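Local coordinates for protein cytokinin riboside 5'-monophosphate phosphoribohydrolase (PDB 5WQ3) that belongs to the LOG-type proteins of the SLOG clan, which are built on a Rossmann-like fold of parallel strands and helices, at residues V103-G108 with A114-A119. Residues are numbered along the deposited sequence; the frame is centred on the assembly and turned at random.
Sequences VVTGGG and APNKGA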
loop_
_atom_site.group_PDB
_atom_site.type_symbol
_atom_site.label_atom_id
_atom_site.label_comp_id
_atom_site.label_asym_id
_atom_site.label_seq_id
_atom_site.Cartn_x
_atom_site.Cartn_y
_atom_site.Cartn_z
ATOM N N VAL C 103 63.267 -1.977 -22.685
ATOM C CA VAL C 103 62.256 -2.916 -23.073
ATOM C C VAL C 103 60.981 -2.114 -23.243
ATOM O O VAL C 103 60.552 -1.436 -22.286
ATOM C CB VAL C 103 62.082 -3.963 -21.993
ATOM C CG1 VAL C 103 60.846 -4.813 -22.216
ATOM C CG2 VAL C 103 63.358 -4.807 -21.910
ATOM N N VAL C 104 60.447 -2.143 -24.447
ATOM C CA VAL C 104 59.263 -1.413 -24.858
ATOM C C VAL C 104 58.135 -2.395 -25.133
ATOM O O VAL C 104 58.344 -3.394 -25.875
ATOM C CB VAL C 104 59.525 -0.670 -26.157
ATOM C CG1 VAL C 104 58.342 0.205 -26.579
ATOM C CG2 VAL C 104 60.766 0.164 -26.011
ATOM N N THR C 105 56.944 -2.105 -24.563
ATOM C CA THR C 105 55.750 -2.927 -24.840
ATOM C C THR C 105 54.565 -2.064 -25.184
ATOM O O THR C 105 54.601 -0.868 -24.974
ATOM C CB THR C 105 55.315 -3.713 -23.627
ATOM O OG1 THR C 105 54.932 -2.794 -22.571
ATOM C CG2 THR C 105 56.386 -4.612 -23.177
ATOM N N GLY C 106 53.452 -2.692 -25.583
ATOM C CA GLY C 106 52.165 -2.017 -25.611
ATOM C C GLY C 106 51.554 -1.555 -24.281
ATOM O O GLY C 106 50.459 -0.984 -24.293
ATOM N N GLY C 107 52.229 -1.824 -23.153
ATOM C CA GLY C 107 51.855 -1.285 -21.829
ATOM C C GLY C 107 50.565 -1.843 -21.189
ATOM O O GLY C 107 50.142 -1.336 -20.233
ATOM N N GLY C 108 50.015 -2.914 -21.721
ATOM C CA GLY C 108 48.883 -3.580 -21.192
ATOM C C GLY C 108 49.210 -4.785 -20.323
ATOM O O GLY C 108 50.311 -4.939 -19.832
ATOM N N ALA C 114 54.499 -8.680 -18.506
ATOM C CA ALA C 114 55.562 -9.541 -18.022
ATOM C C ALA C 114 56.986 -8.968 -18.333
ATOM O O ALA C 114 57.847 -8.829 -17.456
ATOM C CB ALA C 114 55.384 -10.962 -18.571
ATOM N N PRO C 115 57.202 -8.542 -19.574
ATOM C CA PRO C 115 58.577 -8.107 -19.793
ATOM C C PRO C 115 58.761 -6.756 -19.177
ATOM O O PRO C 115 59.900 -6.413 -18.885
ATOM C CB PRO C 115 58.721 -8.069 -21.357
ATOM C CG PRO C 115 57.368 -8.352 -21.890
ATOM C CD PRO C 115 56.504 -8.920 -20.818
ATOM N N ASN C 116 57.682 -6.003 -18.929
ATOM C CA ASN C 116 57.857 -4.657 -18.285
ATOM C C ASN C 116 58.286 -4.922 -16.807
ATOM O O ASN C 116 59.182 -4.295 -16.251
ATOM C CB ASN C 116 56.576 -3.816 -18.277
ATOM C CG ASN C 116 56.247 -3.162 -19.597
ATOM O OD1 ASN C 116 55.134 -3.317 -20.099
ATOM N ND2 ASN C 116 57.164 -2.387 -20.142
ATOM N N LYS C 117 57.624 -5.870 -16.187
ATOM C CA LYS C 117 57.968 -6.303 -14.844
ATOM C C LYS C 117 59.437 -6.718 -14.775
ATOM O O LYS C 117 60.183 -6.178 -13.981
ATOM C CB LYS C 117 57.077 -7.472 -14.429
ATOM C CG LYS C 117 57.400 -7.979 -13.045
ATOM C CD LYS C 117 56.413 -9.033 -12.578
ATOM C CE LYS C 117 56.557 -9.264 -11.073
ATOM N NZ LYS C 117 55.548 -10.276 -10.675
ATOM N N GLY C 118 59.824 -7.706 -15.588
ATOM C CA GLY C 118 61.234 -8.098 -15.699
ATOM C C GLY C 118 62.203 -6.950 -15.758
ATOM O O GLY C 118 63.133 -6.874 -14.950
ATOM N N ALA C 119 62.000 -6.054 -16.723
ATOM C CA ALA C 119 62.884 -4.922 -16.927
ATOM C C ALA C 119 62.914 -3.926 -15.778
ATOM O O ALA C 119 63.980 -3.412 -15.413
ATOM C CB ALA C 119 62.483 -4.189 -18.159
#
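The carboxamide of Asn116 meets Thr105 at OD1 and over one face. Thr105 OG1 donates to Asn116 OD1 across a short 2.5 Å, with the hydroxyl tilted 16° from the carbonyl plane. The methyl Thr105 CG2 stands obliquely above the same face, 3.9 Å from Asn116 CG. OD1 also accepts from Asn140 ND2, while ND2 donates to Ser126 OG and Val127 O, so this buried amide is fixed against rotation from both ends. With chi1 at 63°, Thr105 OG1 is turned back over its own backbone, where it also accepts from Gly107 N at 2.9 Å, an ST turn that bends the chain as it leaves the strand. The segments lie on strand 102-105 and helix 113-121, the first two elements of a beta-alpha-beta unit completed by strand 126-131 in the Rossmann-like parallel sheet. The axes of strand 103-105 and helix 114-119 run roughly antiparallel (154°), approaching to 8.2 Å. The Pro115 ring brings its CG to 4.1 Å from Thr105 CG2, and its CB to 4.0 Å from Val103 CG1. One helical turn on, the methyl of Ala119 rests against Val103 CB and CG2, with CB to CB at 3.9 Å. Helix 84-98 borders this apolar end, Leu96 touching Val103 and Val97 touching Ala119.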